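PDB 4G68: ABC transporter from Caldanaerobius, which probably serves as the extracellular solute-binding component of an ABC importer, capturing xylose-based oligosaccharides released from xylan. Local coordinates for residues Q142-L147 with N166-G171; Q176-L181 with T379-W384; K212-F217 with K295-F300; P226-Y231 with T427-V432. All coordinates share one frame; numbering follows the deposited sequence.

How the contacts relate
Contacts 1, 2 and 3 all reach one mixed sheet, whose long strand 168-184 runs past each of them: contact 1 lies at its start, contact 2 pairs it with strand 381-382, and strand 298-300 of contact 3 lies beside its far part. Contacts 1 and 3 are on opposite sides of the chain's centre, about 45 Å apart between centres. Contact 4 joins helices 225-239 and 422-436, with its centre about 20 Å from those of contacts 2 and 3, and touches both. Along the chain contact 1 closes first, contact 3 falls within the span of contact 2, and contact 4 crosses both. Contacts 2 and 4 meet at the xylose pocket, bringing residues far apart in the chain together around the sugar.

Contact 1: residues Q142-L147 with N166-G171; sequences QLDSYL and NGKIYG
Leu-143 N donates to Ile-169 O at 2.7 Å in a nearly straight bond (172°), fastening the loop 142-147, with its 3-10 turn at 144-146, to the start of the long strand 168-184 of this solute-binding-protein fold. Asp-144 answers with its side chain: OD2 accepts from Ile-169 N, also at 2.7 Å, on the syn side of the carboxylate. Both polar backbone groups of Ile-169 are thus held by the loop. The same OD2 takes a second donor, Gln-142 NE2 at 3.0 Å, from the opposite face of the carboxylate plane, which restricts the group's rotation. Gln-142 gets there because its CG stands anti to the backbone N (chi1 -171°) and the chain then runs extended, passing CG over one face of the Tyr-170 ring. Its amide lies against the aliphatic part of Lys-168, Gln-142 NE2 being 3.4 Å from Lys-168 CG; the lysine then bends so that NZ reaches Asn-166 O, a use for both its greasy stem and its charge. On the buried side, branched Ile-169 offers CG2 to Leu-147 CD1 at 3.8 Å, and Leu-143 CD1 comes to 3.7 Å from Gly-171 C. Phe-160 adds to this apolar patch, packing on Leu-147 and Ile-169. A water completes the junction, donating to Asp-144 OD1 at 2.6 Å and to Gly-167 O at 2.8 Å.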
# COMPACT_ATOMS: atom_id res chain seq x y z
N GLN A 142 9.21 -2.74 22.91
CA GLN A 142 9.04 -1.25 22.91
C GLN A 142 10.36 -0.56 22.57
O GLN A 142 11.47 -0.91 23.06
CB GLN A 142 8.59 -0.80 24.31
CG GLN A 142 8.18 0.67 24.40
CD GLN A 142 7.97 1.13 25.85
OE1 GLN A 142 7.76 0.32 26.72
NE2 GLN A 142 7.96 2.43 26.09
N LEU A 143 10.27 0.50 21.77
CA LEU A 143 11.51 1.13 21.25
C LEU A 143 11.83 2.53 21.82
O LEU A 143 12.85 3.12 21.46
CB LEU A 143 11.45 1.17 19.70
CG LEU A 143 11.35 -0.23 18.97
CD1 LEU A 143 11.55 0.01 17.50
CD2 LEU A 143 12.42 -1.20 19.49
N ASP A 144 10.97 3.06 22.67
CA ASP A 144 11.23 4.44 23.19
C ASP A 144 12.68 4.63 23.76
O ASP A 144 13.39 5.63 23.44
CB ASP A 144 10.17 4.81 24.25
CG ASP A 144 8.80 5.01 23.62
OD1 ASP A 144 8.41 6.16 23.31
OD2 ASP A 144 8.11 4.01 23.49
N SER A 145 13.13 3.68 24.54
CA SER A 145 14.49 3.79 25.14
C SER A 145 15.61 3.79 24.14
O SER A 145 16.75 4.09 24.51
CB SER A 145 14.74 2.69 26.19
OG SER A 145 14.89 1.41 25.58
N TYR A 146 15.34 3.36 22.88
CA TYR A 146 16.36 3.33 21.86
C TYR A 146 16.20 4.51 20.92
O TYR A 146 16.87 4.59 19.87
CB TYR A 146 16.20 2.08 21.02
CG TYR A 146 16.42 0.76 21.73
CD1 TYR A 146 17.70 0.21 21.77
CD2 TYR A 146 15.40 0.08 22.35
CE1 TYR A 146 17.92 -1.01 22.42
CE2 TYR A 146 15.60 -1.15 23.01
CZ TYR A 146 16.87 -1.68 22.99
OH TYR A 146 17.08 -2.90 23.55
N LEU A 147 15.27 5.41 21.25
CA LEU A 147 15.01 6.52 20.35
C LEU A 147 15.35 7.88 20.94
O LEU A 147 14.73 8.92 20.51
CB LEU A 147 13.58 6.50 19.80
CG LEU A 147 13.28 5.24 18.98
CD1 LEU A 147 11.78 5.23 18.67
CD2 LEU A 147 14.14 5.22 17.74
N ASN A 166 -0.85 3.03 22.71
CA ASN A 166 -0.88 3.39 24.13
C ASN A 166 0.26 4.33 24.49
O ASN A 166 0.90 4.19 25.56
CB ASN A 166 -0.76 2.08 24.95
CG ASN A 166 -1.78 1.05 24.51
OD1 ASN A 166 -2.95 1.36 24.44
ND2 ASN A 166 -1.34 -0.19 24.20
N GLY A 167 0.56 5.24 23.57
CA GLY A 167 1.57 6.30 23.86
C GLY A 167 3.04 5.85 23.81
O GLY A 167 3.90 6.59 24.21
N LYS A 168 3.31 4.63 23.34
CA LYS A 168 4.63 4.10 23.33
C LYS A 168 4.96 3.62 21.90
O LYS A 168 4.08 3.13 21.17
CB LYS A 168 4.67 2.91 24.31
CG LYS A 168 4.66 3.34 25.81
CD LYS A 168 4.49 2.13 26.74
CE LYS A 168 3.06 1.52 26.77
NZ LYS A 168 1.88 2.34 27.33
N ILE A 169 6.23 3.67 21.54
CA ILE A 169 6.63 3.36 20.13
C ILE A 169 7.07 1.91 20.05
O ILE A 169 7.88 1.49 20.87
CB ILE A 169 7.79 4.23 19.73
CG1 ILE A 169 7.32 5.70 19.71
CG2 ILE A 169 8.30 3.84 18.34
CD1 ILE A 169 8.35 6.68 19.31
N TYR A 170 6.55 1.20 19.04
CA TYR A 170 6.84 -0.22 18.85
C TYR A 170 7.41 -0.52 17.45
O TYR A 170 7.49 -1.65 17.05
CB TYR A 170 5.57 -1.11 19.05
CG TYR A 170 5.14 -1.14 20.49
CD1 TYR A 170 5.67 -2.10 21.38
CD2 TYR A 170 4.31 -0.14 21.00
CE1 TYR A 170 5.28 -2.11 22.72
CE2 TYR A 170 3.95 -0.12 22.35
CZ TYR A 170 4.43 -1.10 23.19
OH TYR A 170 4.03 -1.06 24.51
N GLY A 171 7.85 0.48 16.70
CA GLY A 171 8.42 0.12 15.40
C GLY A 171 9.29 1.20 14.85
O GLY A 171 9.25 2.34 15.34
O HOH W 1 6.17 7.40 22.81

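Contact 2: residues Q176-L181 with T379-W384; sequences QQASVL and TGLPAW. With XYP (beta-D-xylopyranose), chain D; XYS (alpha-D-xylopyranose), chain B.
Gln-176 meets strand 381-382 with its backbone and its side chain at once, in a pairing that amounts to a single residue pair. Its N donates to Leu-381 O at 2.8 Å, while the return bond from Leu-381 N to Gln-176 O is weak at 3.3 Å. Gln-176 and Leu-381 form an antiparallel hydrogen-bonded pair, with both side chains on one face of the sheet. The glutamine chain extends along the neighbouring strand until NE2 lies 3.0 Å from Pro-382 O. Proline costs this pairing nothing, because its N points away from strand 168-184 and its missing N-H is not called on. Leu-381 supplies the apolar half: CD1 reaches Ala-178 CB at 3.7 Å, where the short alanine lets the leucine come close. The long strand 168-184 runs through the middle of the chain, probably near the crossing between the two lobes of this binding-protein fold. Gln-177, next to Gln-176 along the strand, points away from strand 381-382, into the glycan pocket. With CG beside the backbone N (chi1 -71°), it carries its amide to the beta-D-xylopyranose, NE2 donating to the ring oxygen O5 at 3.1 Å (146°), while OE1 packs on Trp-229. A leucine in place of Gln-177 would probably leave O5 without this donor and hold the sugar less firmly. At a neighbouring xylose unit, Thr-379 brings CG2 to 3.5 Å from O5 of the alpha-D-xylopyranose, with OG1 bonded to Asp-374.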
# COMPACT_ATOMS: atom_id res chain seq x y z
N GLN A 176 6.05 5.16 3.28
CA GLN A 176 4.70 5.69 3.24
C GLN A 176 4.03 5.17 1.99
O GLN A 176 4.69 4.85 0.97
CB GLN A 176 4.64 7.22 3.13
CG GLN A 176 5.56 8.03 4.02
CD GLN A 176 5.51 9.46 3.60
OE1 GLN A 176 4.51 9.89 2.97
NE2 GLN A 176 6.56 10.23 3.95
N GLN A 177 2.72 5.04 2.10
CA GLN A 177 1.95 4.61 0.95
C GLN A 177 1.04 5.77 0.47
O GLN A 177 0.70 6.67 1.25
CB GLN A 177 1.05 3.42 1.37
CG GLN A 177 1.90 2.16 1.62
CD GLN A 177 1.01 0.94 1.84
OE1 GLN A 177 -0.23 1.04 1.87
NE2 GLN A 177 1.67 -0.23 2.02
N ALA A 178 0.67 5.76 -0.80
CA ALA A 178 -0.27 6.75 -1.32
C ALA A 178 -0.95 6.10 -2.54
O ALA A 178 -0.31 5.33 -3.30
CB ALA A 178 0.46 8.04 -1.75
N SER A 179 -2.22 6.42 -2.73
CA SER A 179 -3.03 5.86 -3.83
C SER A 179 -2.77 6.64 -5.14
O SER A 179 -2.80 7.90 -5.14
CB SER A 179 -4.51 5.88 -3.43
OG SER A 179 -4.91 7.22 -3.00
N VAL A 180 -2.53 5.92 -6.21
CA VAL A 180 -2.06 6.52 -7.48
C VAL A 180 -2.92 5.90 -8.59
O VAL A 180 -3.04 4.69 -8.69
CB VAL A 180 -0.63 6.09 -7.74
CG1 VAL A 180 -0.12 6.73 -9.05
CG2 VAL A 180 0.29 6.58 -6.56
N LEU A 181 -3.51 6.75 -9.40
CA LEU A 181 -4.03 6.34 -10.72
C LEU A 181 -2.93 6.49 -11.77
O LEU A 181 -2.43 7.60 -12.03
CB LEU A 181 -5.28 7.16 -11.10
CG LEU A 181 -5.83 6.89 -12.52
CD1 LEU A 181 -6.24 5.44 -12.57
CD2 LEU A 181 -7.02 7.82 -12.75
N THR A 379 9.76 1.59 -5.28
CA THR A 379 9.00 0.55 -4.61
C THR A 379 8.32 1.13 -3.35
O THR A 379 7.57 0.45 -2.69
CB THR A 379 9.93 -0.60 -4.13
OG1 THR A 379 11.09 -0.06 -3.56
CG2 THR A 379 10.35 -1.48 -5.31
N GLY A 380 8.56 2.40 -3.05
CA GLY A 380 7.83 3.01 -1.92
C GLY A 380 8.12 4.48 -1.83
O GLY A 380 8.91 4.97 -2.63
N LEU A 381 7.41 5.19 -0.93
CA LEU A 381 7.69 6.61 -0.68
C LEU A 381 8.48 6.67 0.63
O LEU A 381 8.10 6.08 1.59
CB LEU A 381 6.37 7.42 -0.64
CG LEU A 381 5.66 7.58 -2.01
CD1 LEU A 381 4.19 7.97 -1.75
CD2 LEU A 381 6.38 8.72 -2.73
N PRO A 382 9.63 7.33 0.65
CA PRO A 382 10.53 7.21 1.80
C PRO A 382 9.86 7.86 3.09
O PRO A 382 9.11 8.90 2.97
CB PRO A 382 11.76 8.08 1.38
CG PRO A 382 11.26 9.02 0.33
CD PRO A 382 10.24 8.16 -0.44
N ALA A 383 10.12 7.26 4.24
CA ALA A 383 9.74 7.86 5.54
C ALA A 383 10.98 8.56 6.15
O ALA A 383 10.82 9.41 7.01
CB ALA A 383 9.19 6.81 6.52
N TRP A 384 12.19 8.16 5.73
CA TRP A 384 13.42 8.79 6.24
C TRP A 384 13.75 9.97 5.36
O TRP A 384 13.44 9.95 4.15
CB TRP A 384 14.58 7.85 6.23
CG TRP A 384 14.48 6.77 7.32
CD1 TRP A 384 13.50 5.77 7.40
CD2 TRP A 384 15.33 6.59 8.48
NE1 TRP A 384 13.71 4.97 8.50
CE2 TRP A 384 14.82 5.40 9.19
CE3 TRP A 384 16.48 7.23 8.97
CZ2 TRP A 384 15.42 4.93 10.38
CZ3 TRP A 384 17.11 6.70 10.13
CH2 TRP A 384 16.59 5.61 10.85
C1 XYP D . 0.19 -3.99 0.79
C2 XYP D . -0.58 -5.05 1.58
C3 XYP D . -2.07 -4.71 1.50
C4 XYP D . -2.35 -3.23 1.86
C5 XYP D . -1.37 -2.24 1.16
O2 XYP D . -0.26 -6.33 1.06
O3 XYP D . -2.75 -5.62 2.39
O4 XYP D . -3.69 -2.83 1.57
O5 XYP D . -0.03 -2.70 1.30
C1 XYS B . 8.85 -5.81 -4.42
C2 XYS B . 7.71 -6.70 -3.87
C3 XYS B . 6.40 -5.95 -3.58
C4 XYS B . 6.68 -4.60 -2.90
C5 XYS B . 7.67 -3.79 -3.73
O1 XYS B . 9.52 -6.31 -5.53
O2 XYS B . 7.44 -7.86 -4.57
O3 XYS B . 5.61 -6.79 -2.82
O4 XYS B . 5.54 -3.91 -2.46
O5 XYS B . 8.61 -4.44 -4.45

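Contact 3: residues K212-F217 with K295-F300; sequences KGVTPF and KAAMYF
Met-298, a selenomethionine, folds its side chain against the ring of Phe-217. Its CB stands over one face, 3.9 Å from the ring centroid and 19° off the normal, a CH-pi contact. The SE follows obliquely at 4.4 Å from that centroid, a Met-aromatic contact, and a bend at chi3 (-80°) brings CE within 3.5 Å of Phe-217 CE2. Phe-217 CE1 touches Phe-300 CB at 4.0 Å, the two side chains lying side by side. An alanine in place of Phe-217 would probably open a gap beneath Met-298 and leave its flexible end free to turn. The backbones set this pairing up, tying the loop after helix 199-211 to strand 298-300, the antiparallel neighbour of strand 168-184 in the sheet of this binding protein. Ala-297 N donates to Thr-215 O at 3.0 Å, whereas the bond from Met-298 N to Pro-216 O is weak. A single bridge joins Phe-217 to Met-298. Further out, a water links Thr-215 N to Lys-295 O, and Thr-215 OG1 is bonded to Asp-276. Gly-213, with positive phi and two bonds back into the last turn, closes helix 199-211 in a Schellman motif; Ile-206 packs on Phe-217 and Leu-202 on Met-298. CH-pi and dispersion contacts of Met-298 with the Phe-217 ring thus carry much of the inner part, while hydrogen bonds between the segments come from the backbone.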
# COMPACT_ATOMS: atom_id res chain seq x y z
N LYS A 212 -12.38 0.44 -28.31
CA LYS A 212 -11.21 0.26 -29.11
C LYS A 212 -10.55 -1.07 -28.87
O LYS A 212 -9.52 -1.36 -29.49
CB LYS A 212 -10.22 1.40 -28.86
CG LYS A 212 -10.78 2.76 -29.17
CD LYS A 212 -11.22 2.83 -30.63
CE LYS A 212 -11.37 4.24 -31.10
NZ LYS A 212 -12.15 4.93 -30.08
N GLY A 213 -11.12 -1.90 -27.99
CA GLY A 213 -10.53 -3.21 -27.71
C GLY A 213 -9.32 -3.14 -26.78
O GLY A 213 -8.50 -4.09 -26.68
N VAL A 214 -9.21 -2.01 -26.09
CA VAL A 214 -8.10 -1.77 -25.14
C VAL A 214 -8.65 -2.02 -23.68
O VAL A 214 -9.66 -1.44 -23.28
CB VAL A 214 -7.57 -0.35 -25.28
CG1 VAL A 214 -6.61 -0.01 -24.15
CG2 VAL A 214 -6.86 -0.10 -26.64
N THR A 215 -8.00 -2.92 -22.95
CA THR A 215 -8.40 -3.15 -21.51
C THR A 215 -8.29 -1.81 -20.74
O THR A 215 -7.19 -1.19 -20.70
CB THR A 215 -7.50 -4.17 -20.84
OG1 THR A 215 -7.54 -5.43 -21.59
CG2 THR A 215 -7.86 -4.40 -19.35
N PRO A 216 -9.40 -1.31 -20.18
CA PRO A 216 -9.22 0.02 -19.51
C PRO A 216 -8.31 -0.03 -18.28
O PRO A 216 -7.44 0.85 -18.14
CB PRO A 216 -10.62 0.43 -19.16
CG PRO A 216 -11.48 -0.37 -20.21
CD PRO A 216 -10.83 -1.68 -20.25
N PHE A 217 -8.56 -1.01 -17.41
CA PHE A 217 -7.77 -1.17 -16.14
C PHE A 217 -7.17 -2.53 -16.06
O PHE A 217 -7.86 -3.53 -16.29
CB PHE A 217 -8.63 -0.99 -14.88
CG PHE A 217 -8.86 0.42 -14.51
CD1 PHE A 217 -7.99 1.06 -13.63
CD2 PHE A 217 -9.95 1.12 -15.02
CE1 PHE A 217 -8.19 2.38 -13.26
CE2 PHE A 217 -10.16 2.46 -14.64
CZ PHE A 217 -9.26 3.07 -13.74
N LYS A 295 -0.55 -3.46 -21.97
CA LYS A 295 -1.84 -4.11 -22.28
C LYS A 295 -3.06 -3.57 -21.52
O LYS A 295 -4.14 -4.17 -21.52
CB LYS A 295 -1.74 -5.63 -22.09
CG LYS A 295 -0.67 -6.32 -22.92
CD LYS A 295 -0.53 -7.74 -22.39
CE LYS A 295 0.49 -8.59 -23.18
NZ LYS A 295 -0.11 -9.15 -24.44
N ALA A 296 -2.93 -2.37 -20.94
CA ALA A 296 -4.11 -1.73 -20.34
C ALA A 296 -3.81 -0.23 -20.23
O ALA A 296 -2.65 0.17 -20.06
CB ALA A 296 -4.43 -2.31 -18.95
N ALA A 297 -4.86 0.59 -20.36
CA ALA A 297 -4.75 2.03 -20.36
C ALA A 297 -4.36 2.60 -18.96
O ALA A 297 -3.64 3.61 -18.86
CB ALA A 297 -6.10 2.67 -20.76
N MSE A 298 -4.83 1.96 -17.88
CA MSE A 298 -4.74 2.51 -16.52
C MSE A 298 -4.49 1.42 -15.50
O MSE A 298 -4.74 0.22 -15.72
CB MSE A 298 -6.08 3.17 -16.19
CG MSE A 298 -6.29 4.41 -17.06
SE MSE A 298 -8.04 5.27 -16.61
CE MSE A 298 -9.20 4.04 -17.64
N TYR A 299 -3.98 1.82 -14.36
CA TYR A 299 -3.79 0.88 -13.28
C TYR A 299 -4.05 1.75 -12.01
O TYR A 299 -3.69 2.90 -11.97
CB TYR A 299 -2.31 0.44 -13.30
CG TYR A 299 -1.99 -0.56 -12.18
CD1 TYR A 299 -2.05 -1.93 -12.41
CD2 TYR A 299 -1.68 -0.12 -10.91
CE1 TYR A 299 -1.75 -2.85 -11.40
CE2 TYR A 299 -1.40 -1.02 -9.86
CZ TYR A 299 -1.40 -2.36 -10.12
OH TYR A 299 -1.14 -3.23 -9.07
N PHE A 300 -4.71 1.21 -11.02
CA PHE A 300 -4.92 2.00 -9.79
C PHE A 300 -4.53 1.18 -8.57
O PHE A 300 -4.97 0.01 -8.38
CB PHE A 300 -6.39 2.50 -9.65
CG PHE A 300 -6.64 3.21 -8.35
CD1 PHE A 300 -6.28 4.58 -8.20
CD2 PHE A 300 -7.23 2.54 -7.27
CE1 PHE A 300 -6.45 5.23 -6.96
CE2 PHE A 300 -7.42 3.19 -6.03
CZ PHE A 300 -7.04 4.54 -5.85
O HOH W 2 -5.47 -4.11 -24.09

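Contact 4: residues P226-Y231 with T427-V432; sequences PGMWYY and THKDLV. With XYP (beta-D-xylopyranose), chain D.
The imidazole of His-428 is met at its edge, in plane, by Tyr-231 CD2, which lies 3.5 Å from CE1. The two ring planes stand at 72°, an oblique pair. Trp-416 stacks on the His-428 ring, and Met-228 CG approaches it obliquely, 3.3 Å from NE2. Asp-232 accepts a hydrogen bond involving that NE2 and so fixes the rotation of the ring; histidine suits the place, being flat enough to pack and polar enough to take an acidic partner. The indole of Trp-229 faces the other way: at its edge, NE1 donates to O4 of the beta-D-xylopyranose at 2.9 Å (167°), an almost straight bond in the glycan pocket. Between the two helices, selenomethionine Met-228 has CG anti to the backbone N, which sends the chain across His-428 at about a right angle and puts SE 3.9 Å from Lys-429 CG. Val-432 fits between Met-228 and Tyr-231 with its two methyls: CG1 is 3.9 Å from Met-228 CA and CG2 is 3.9 Å from Tyr-231 CB. The neighbouring Gly-227 presents only backbone there. Helix segments 226-231 and 427-432 cross at 85° with their axes 9.2 Å apart, so the contact is compact and concentrated in a few side chains. Around it, Tyr-445 of helix 442-453 packs on His-428 and Tyr-231, helix 257-271 receives the Tyr-231 ring, and strand 168-184 backs Trp-229 through Ser-179.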
# COMPACT_ATOMS: atom_id res chain seq x y z
N PRO A 226 -6.07 -5.75 -3.70
CA PRO A 226 -5.88 -4.70 -4.75
C PRO A 226 -7.16 -4.07 -5.23
O PRO A 226 -7.22 -2.84 -5.42
CB PRO A 226 -5.24 -5.48 -5.89
CG PRO A 226 -4.48 -6.63 -5.19
CD PRO A 226 -5.46 -7.03 -4.11
N GLY A 227 -8.21 -4.86 -5.37
CA GLY A 227 -9.54 -4.33 -5.73
C GLY A 227 -10.14 -3.51 -4.58
O GLY A 227 -10.84 -2.53 -4.80
N MSE A 228 -9.93 -3.92 -3.37
CA MSE A 228 -10.36 -3.16 -2.21
C MSE A 228 -9.83 -1.76 -2.22
O MSE A 228 -10.56 -0.90 -1.76
CB MSE A 228 -9.89 -3.89 -0.95
CG MSE A 228 -10.47 -3.36 0.33
SE MSE A 228 -9.10 -3.79 1.76
CE MSE A 228 -7.70 -2.62 0.92
N TRP A 229 -8.61 -1.50 -2.65
CA TRP A 229 -8.16 -0.12 -2.81
C TRP A 229 -9.08 0.74 -3.60
O TRP A 229 -9.28 1.95 -3.26
CB TRP A 229 -6.76 -0.04 -3.41
CG TRP A 229 -5.69 -0.26 -2.38
CD1 TRP A 229 -5.49 -1.36 -1.51
CD2 TRP A 229 -4.62 0.68 -2.05
NE1 TRP A 229 -4.40 -1.13 -0.72
CE2 TRP A 229 -3.85 0.08 -0.98
CE3 TRP A 229 -4.25 1.96 -2.51
CZ2 TRP A 229 -2.70 0.72 -0.42
CZ3 TRP A 229 -3.13 2.59 -1.94
CH2 TRP A 229 -2.38 1.98 -0.91
N TYR A 230 -9.67 0.12 -4.64
CA TYR A 230 -10.62 0.89 -5.46
C TYR A 230 -11.85 1.30 -4.60
O TYR A 230 -12.28 2.49 -4.60
CB TYR A 230 -11.12 0.06 -6.64
CG TYR A 230 -10.18 -0.15 -7.78
CD1 TYR A 230 -10.55 0.29 -9.07
CD2 TYR A 230 -9.02 -0.90 -7.60
CE1 TYR A 230 -9.68 0.08 -10.18
CE2 TYR A 230 -8.13 -1.17 -8.69
CZ TYR A 230 -8.49 -0.67 -9.95
OH TYR A 230 -7.66 -0.91 -11.02
N TYR A 231 -12.42 0.32 -3.89
CA TYR A 231 -13.61 0.64 -3.06
C TYR A 231 -13.19 1.74 -2.04
O TYR A 231 -13.86 2.79 -1.87
CB TYR A 231 -14.14 -0.60 -2.30
CG TYR A 231 -15.25 -0.15 -1.42
CD1 TYR A 231 -16.56 -0.13 -1.91
CD2 TYR A 231 -15.02 0.30 -0.13
CE1 TYR A 231 -17.61 0.37 -1.15
CE2 TYR A 231 -16.07 0.79 0.69
CZ TYR A 231 -17.34 0.81 0.14
OH TYR A 231 -18.35 1.33 0.88
N THR A 427 -13.35 -9.59 6.37
CA THR A 427 -14.76 -9.41 6.00
C THR A 427 -14.85 -8.38 4.86
O THR A 427 -15.54 -8.60 3.88
CB THR A 427 -15.56 -8.95 7.24
OG1 THR A 427 -15.76 -10.08 8.08
CG2 THR A 427 -16.96 -8.40 6.83
N HIS A 428 -14.19 -7.22 5.04
CA HIS A 428 -14.22 -6.15 4.01
C HIS A 428 -13.62 -6.61 2.72
O HIS A 428 -14.23 -6.41 1.67
CB HIS A 428 -13.50 -4.89 4.58
CG HIS A 428 -13.43 -3.74 3.62
ND1 HIS A 428 -14.54 -3.22 3.03
CD2 HIS A 428 -12.35 -3.04 3.14
CE1 HIS A 428 -14.18 -2.20 2.24
NE2 HIS A 428 -12.81 -2.08 2.31
N LYS A 429 -12.45 -7.29 2.75
CA LYS A 429 -11.83 -7.81 1.51
C LYS A 429 -12.80 -8.79 0.79
O LYS A 429 -12.96 -8.70 -0.41
CB LYS A 429 -10.55 -8.58 1.85
CG LYS A 429 -9.42 -7.65 2.18
CD LYS A 429 -8.21 -8.39 2.78
CE LYS A 429 -7.60 -9.44 1.87
NZ LYS A 429 -6.60 -10.19 2.70
N ASP A 430 -13.44 -9.70 1.55
CA ASP A 430 -14.30 -10.69 0.89
C ASP A 430 -15.63 -10.04 0.35
O ASP A 430 -16.09 -10.35 -0.73
CB ASP A 430 -14.72 -11.73 1.95
CG ASP A 430 -13.60 -12.68 2.36
OD1 ASP A 430 -12.48 -12.70 1.81
OD2 ASP A 430 -13.84 -13.35 3.40
N LEU A 431 -16.17 -9.09 1.07
CA LEU A 431 -17.44 -8.42 0.67
C LEU A 431 -17.19 -7.51 -0.55
O LEU A 431 -18.03 -7.47 -1.45
CB LEU A 431 -18.06 -7.63 1.80
CG LEU A 431 -18.74 -8.54 2.84
CD1 LEU A 431 -19.33 -7.68 3.97
CD2 LEU A 431 -19.83 -9.40 2.21
N VAL A 432 -16.03 -6.84 -0.58
CA VAL A 432 -15.62 -6.11 -1.78
C VAL A 432 -15.42 -7.06 -2.96
O VAL A 432 -15.81 -6.76 -4.14
CB VAL A 432 -14.42 -5.16 -1.50
CG1 VAL A 432 -13.93 -4.56 -2.79
CG2 VAL A 432 -14.88 -4.01 -0.59
C1 XYP D . 0.19 -3.99 0.79
C2 XYP D . -0.58 -5.05 1.58
C3 XYP D . -2.07 -4.71 1.50
C4 XYP D . -2.35 -3.23 1.86
C5 XYP D . -1.37 -2.24 1.16
O2 XYP D . -0.26 -6.33 1.06
O3 XYP D . -2.75 -5.62 2.39
O4 XYP D . -3.69 -2.83 1.57
O5 XYP D . -0.03 -2.70 1.30